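Long-range contact in SIR4-interacting protein SIF2 (Saccharomyces cerevisiae, PDB 1R5M), which is a WD-repeat transcriptional corepressor of the Set3 complex that antagonizes telomeric silencing in yeast: residues A[249-261]-A[290-302]. Numbering follows the deposited sequence.
Sequences PISVLEFNDTNKL and QSIVSASWVGDDK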
loop_
_atom_site.group_PDB
_atom_site.type_symbol
_atom_site.label_atom_id
_atom_site.label_comp_id
_atom_site.label_asym_id
_atom_site.label_seq_id
_atom_site.Cartn_x
_atom_site.Cartn_y
_atom_site.Cartn_z
ATOM N N PRO A 249 -3.428 0.952 17.049
ATOM C CA PRO A 249 -3.362 0.027 15.913
ATOM C C PRO A 249 -2.242 0.360 14.928
ATOM O O PRO A 249 -1.903 1.528 14.721
ATOM C CB PRO A 249 -4.746 0.158 15.290
ATOM C CG PRO A 249 -5.616 0.380 16.496
ATOM C CD PRO A 249 -4.816 1.394 17.281
ATOM N N ILE A 250 -1.677 -0.680 14.323
ATOM C CA ILE A 250 -0.588 -0.530 13.365
ATOM C C ILE A 250 -1.161 -0.336 11.963
ATOM O O ILE A 250 -1.825 -1.221 11.426
ATOM C CB ILE A 250 0.327 -1.774 13.392
ATOM C CG1 ILE A 250 0.835 -2.017 14.819
ATOM C CG2 ILE A 250 1.491 -1.586 12.436
ATOM C CD1 ILE A 250 1.615 -0.849 15.414
ATOM N N SER A 251 -0.889 0.824 11.375
ATOM C CA SER A 251 -1.409 1.163 10.053
ATOM C C SER A 251 -0.446 0.895 8.902
ATOM O O SER A 251 -0.873 0.733 7.758
ATOM C CB SER A 251 -1.813 2.639 10.030
ATOM O OG SER A 251 -0.708 3.467 10.358
ATOM N N VAL A 252 0.847 0.848 9.203
ATOM C CA VAL A 252 1.854 0.633 8.171
ATOM C C VAL A 252 3.042 -0.170 8.678
ATOM O O VAL A 252 3.516 0.048 9.789
ATOM C CB VAL A 252 2.434 1.980 7.659
ATOM C CG1 VAL A 252 3.426 1.730 6.525
ATOM C CG2 VAL A 252 1.310 2.909 7.212
ATOM N N LEU A 253 3.517 -1.091 7.846
ATOM C CA LEU A 253 4.702 -1.890 8.148
ATOM C C LEU A 253 5.465 -2.003 6.831
ATOM O O LEU A 253 4.988 -2.621 5.878
ATOM C CB LEU A 253 4.324 -3.276 8.683
ATOM C CG LEU A 253 3.789 -3.278 10.120
ATOM C CD1 LEU A 253 3.242 -4.648 10.453
ATOM C CD2 LEU A 253 4.901 -2.896 11.096
ATOM N N GLU A 254 6.635 -1.374 6.786
ATOM C CA GLU A 254 7.482 -1.362 5.595
ATOM C C GLU A 254 8.932 -1.658 5.943
ATOM O O GLU A 254 9.580 -0.898 6.671
ATOM C CB GLU A 254 7.410 0.004 4.906
ATOM C CG GLU A 254 6.069 0.335 4.265
ATOM C CD GLU A 254 5.811 -0.462 2.999
ATOM O OE1 GLU A 254 6.730 -1.174 2.542
ATOM O OE2 GLU A 254 4.690 -0.367 2.459
ATOM N N PHE A 255 9.447 -2.761 5.413
ATOM C CA PHE A 255 10.825 -3.149 5.668
ATOM C C PHE A 255 11.733 -2.702 4.529
ATOM O O PHE A 255 11.390 -2.845 3.354
ATOM C CB PHE A 255 10.924 -4.671 5.829
ATOM C CG PHE A 255 12.299 -5.154 6.197
ATOM C CD1 PHE A 255 12.825 -4.904 7.462
ATOM C CD2 PHE A 255 13.067 -5.863 5.280
ATOM C CE1 PHE A 255 14.100 -5.357 7.810
ATOM C CE2 PHE A 255 14.341 -6.320 5.617
ATOM C CZ PHE A 255 14.857 -6.066 6.883
ATOM N N ASN A 256 12.888 -2.154 4.889
ATOM C CA ASN A 256 13.883 -1.697 3.923
ATOM C C ASN A 256 14.956 -2.791 3.911
ATOM O O ASN A 256 15.678 -2.979 4.889
ATOM C CB ASN A 256 14.441 -0.342 4.383
ATOM C CG ASN A 256 15.483 0.232 3.436
ATOM O OD1 ASN A 256 15.525 1.445 3.206
ATOM N ND2 ASN A 256 16.340 -0.626 2.903
ATOM N N ASP A 257 15.043 -3.516 2.799
ATOM C CA ASP A 257 15.985 -4.624 2.684
ATOM C C ASP A 257 17.447 -4.224 2.529
ATOM O O ASP A 257 18.327 -5.087 2.526
ATOM C CB ASP A 257 15.568 -5.537 1.529
ATOM C CG ASP A 257 16.193 -6.916 1.626
ATOM O OD1 ASP A 257 16.148 -7.511 2.724
ATOM O OD2 ASP A 257 16.720 -7.409 0.607
ATOM N N THR A 258 17.714 -2.929 2.398
ATOM C CA THR A 258 19.092 -2.468 2.272
ATOM C C THR A 258 19.660 -2.098 3.638
ATOM O O THR A 258 20.725 -2.587 4.015
ATOM C CB THR A 258 19.208 -1.258 1.329
ATOM O OG1 THR A 258 18.812 -1.646 0.007
ATOM C CG2 THR A 258 20.650 -0.753 1.286
ATOM N N ASN A 259 18.961 -1.243 4.383
ATOM C CA ASN A 259 19.444 -0.858 5.705
ATOM C C ASN A 259 18.944 -1.810 6.798
ATOM O O ASN A 259 19.309 -1.676 7.965
ATOM C CB ASN A 259 19.056 0.594 6.039
ATOM C CG ASN A 259 17.557 0.815 6.078
ATOM O OD1 ASN A 259 16.783 -0.130 6.172
ATOM N ND2 ASN A 259 17.144 2.080 6.024
ATOM N N LYS A 260 18.116 -2.775 6.402
ATOM C CA LYS A 260 17.562 -3.779 7.312
ATOM C C LYS A 260 16.750 -3.207 8.470
ATOM O O LYS A 260 16.761 -3.742 9.580
ATOM C CB LYS A 260 18.687 -4.661 7.867
ATOM C CG LYS A 260 19.542 -5.322 6.797
ATOM C CD LYS A 260 18.714 -6.210 5.879
ATOM C CE LYS A 260 19.587 -6.900 4.840
ATOM N NZ LYS A 260 18.778 -7.717 3.894
ATOM N N LEU A 261 16.041 -2.115 8.207
ATOM C CA LEU A 261 15.220 -1.491 9.233
ATOM C C LEU A 261 13.747 -1.586 8.878
ATOM O O LEU A 261 13.376 -1.559 7.706
ATOM C CB LEU A 261 15.593 -0.017 9.397
ATOM C CG LEU A 261 17.022 0.295 9.849
ATOM C CD1 LEU A 261 17.229 1.803 9.857
ATOM C CD2 LEU A 261 17.269 -0.283 11.238
ATOM N N GLN A 290 -2.935 13.466 14.076
ATOM C CA GLN A 290 -3.988 12.486 13.858
ATOM C C GLN A 290 -3.363 11.220 13.283
ATOM O O GLN A 290 -2.168 11.187 12.994
ATOM C CB GLN A 290 -5.051 13.033 12.902
ATOM C CG GLN A 290 -5.643 14.366 13.344
ATOM C CD GLN A 290 -6.851 14.778 12.523
ATOM O OE1 GLN A 290 -7.228 15.949 12.502
ATOM N NE2 GLN A 290 -7.473 13.812 11.854
ATOM N N SER A 291 -4.179 10.185 13.120
ATOM C CA SER A 291 -3.716 8.906 12.598
ATOM C C SER A 291 -2.924 9.025 11.304
ATOM O O SER A 291 -3.256 9.821 10.424
ATOM C CB SER A 291 -4.907 7.975 12.370
ATOM O OG SER A 291 -5.605 7.743 13.579
ATOM N N ILE A 292 -1.871 8.223 11.198
ATOM C CA ILE A 292 -1.044 8.201 10.003
ATOM C C ILE A 292 -1.654 7.168 9.062
ATOM O O ILE A 292 -1.809 6.000 9.424
ATOM C CB ILE A 292 0.410 7.826 10.352
ATOM C CG1 ILE A 292 1.038 8.959 11.173
ATOM C CG2 ILE A 292 1.209 7.572 9.081
ATOM C CD1 ILE A 292 2.435 8.675 11.675
ATOM N N VAL A 293 -1.999 7.596 7.852
ATOM C CA VAL A 293 -2.629 6.701 6.889
ATOM C C VAL A 293 -1.663 5.948 5.984
ATOM O O VAL A 293 -1.957 4.832 5.558
ATOM C CB VAL A 293 -3.655 7.464 6.019
ATOM C CG1 VAL A 293 -4.728 8.075 6.912
ATOM C CG2 VAL A 293 -2.963 8.547 5.209
ATOM N N SER A 294 -0.512 6.549 5.695
ATOM C CA SER A 294 0.482 5.908 4.839
ATOM C C SER A 294 1.876 6.395 5.208
ATOM O O SER A 294 2.038 7.504 5.712
ATOM C CB SER A 294 0.235 6.245 3.361
ATOM O OG SER A 294 -1.101 5.981 2.964
ATOM N N ALA A 295 2.878 5.558 4.955
ATOM C CA ALA A 295 4.270 5.909 5.217
ATOM C C ALA A 295 5.163 5.046 4.338
ATOM O O ALA A 295 4.850 3.884 4.070
ATOM C CB ALA A 295 4.614 5.699 6.688
ATOM N N SER A 296 6.274 5.621 3.893
ATOM C CA SER A 296 7.209 4.920 3.023
ATOM C C SER A 296 8.646 5.316 3.291
ATOM O O SER A 296 8.928 6.382 3.842
ATOM C CB SER A 296 6.935 5.251 1.548
ATOM O OG SER A 296 5.651 4.847 1.123
ATOM N N TRP A 297 9.556 4.447 2.876
ATOM C CA TRP A 297 10.968 4.736 2.981
ATOM C C TRP A 297 11.295 5.647 1.810
ATOM O O TRP A 297 10.713 5.519 0.729
ATOM C CB TRP A 297 11.804 3.460 2.847
ATOM C CG TRP A 297 11.882 2.673 4.092
ATOM C CD1 TRP A 297 11.128 1.587 4.430
ATOM C CD2 TRP A 297 12.734 2.938 5.204
ATOM N NE1 TRP A 297 11.461 1.158 5.692
ATOM C CE2 TRP A 297 12.444 1.972 6.192
ATOM C CE3 TRP A 297 13.717 3.901 5.465
ATOM C CZ2 TRP A 297 13.102 1.941 7.425
ATOM C CZ3 TRP A 297 14.374 3.872 6.693
ATOM C CH2 TRP A 297 14.061 2.895 7.658
ATOM N N VAL A 298 12.206 6.581 2.038
ATOM C CA VAL A 298 12.670 7.483 0.992
ATOM C C VAL A 298 14.167 7.226 1.042
ATOM O O VAL A 298 14.900 7.845 1.816
ATOM C CB VAL A 298 12.366 8.955 1.320
ATOM C CG1 VAL A 298 12.933 9.853 0.230
ATOM C CG2 VAL A 298 10.856 9.160 1.437
ATOM N N GLY A 299 14.620 6.285 0.224
ATOM C CA GLY A 299 16.025 5.936 0.257
ATOM C C GLY A 299 16.256 5.147 1.534
ATOM O O GLY A 299 15.345 4.476 2.034
ATOM N N ASP A 300 17.458 5.248 2.088
ATOM C CA ASP A 300 17.803 4.514 3.297
ATOM C C ASP A 300 17.932 5.377 4.548
ATOM O O ASP A 300 18.036 4.844 5.650
ATOM C CB ASP A 300 19.127 3.775 3.085
ATOM C CG ASP A 300 19.064 2.772 1.954
ATOM O OD1 ASP A 300 20.133 2.457 1.386
ATOM O OD2 ASP A 300 17.955 2.290 1.636
ATOM N N ASP A 301 17.923 6.696 4.385
ATOM C CA ASP A 301 18.101 7.592 5.524
ATOM C C ASP A 301 16.902 8.464 5.863
ATOM O O ASP A 301 16.980 9.293 6.769
ATOM C CB ASP A 301 19.302 8.515 5.288
ATOM C CG ASP A 301 20.510 7.780 4.746
ATOM O OD1 ASP A 301 20.921 6.771 5.355
ATOM O OD2 ASP A 301 21.052 8.224 3.710
ATOM N N LYS A 302 15.798 8.288 5.147
ATOM C CA LYS A 302 14.611 9.095 5.399
ATOM C C LYS A 302 13.335 8.282 5.238
ATOM O O LYS A 302 13.331 7.241 4.586
ATOM C CB LYS A 302 14.548 10.272 4.414
ATOM C CG LYS A 302 15.783 11.162 4.376
ATOM C CD LYS A 302 15.618 12.264 3.333
ATOM C CE LYS A 302 16.900 13.063 3.158
ATOM N NZ LYS A 302 18.008 12.227 2.606
HETATM O O HOH W 1 -3.054 2.450 6.670
HETATM O O HOH W 2 3.505 2.090 2.482
#
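With CG anti to the carbonyl carbon (chi1 -81°), W297 carries its indole to E254 and N256, while N259, its CG between backbone N and carbonyl carbon (chi1 62°), brings its amide to D300 O and L261 N. W297 NE1 donates to E254 O at 3.0 Å; the acceptor lies in the indole plane, but NE1 sits well above the E254 carbonyl plane. N256 CB covers one indole face, 3.6 Å from the five-membered ring centroid, a CH-pi contact, and L261 CB packs 3.7 Å from W297 CH2. Replacing W297 by an alanine would probably leave E254 O without this donor and open a gap beside N256 and L261. N259 ND2 donates to D300 O at 2.9 Å, with that oxygen in the N259 amide plane, while N259 OD1 accepts from L261 N at 2.9 Å in an Asx turn. At the other end, S251 OG donates to I292 O at 2.9 Å, and V252 CG1 lies 4.1 Å from A295 CB. One water bridges S251 O and V293 O, another E254 OE2 and A295 O. Strands 250-256 and 292-298 run 9° from parallel, axes 6.4 Å apart at closest, as expected for innermost strands, in repeats WD 5 and WD 6, of adjacent WD40 beta-propeller blades.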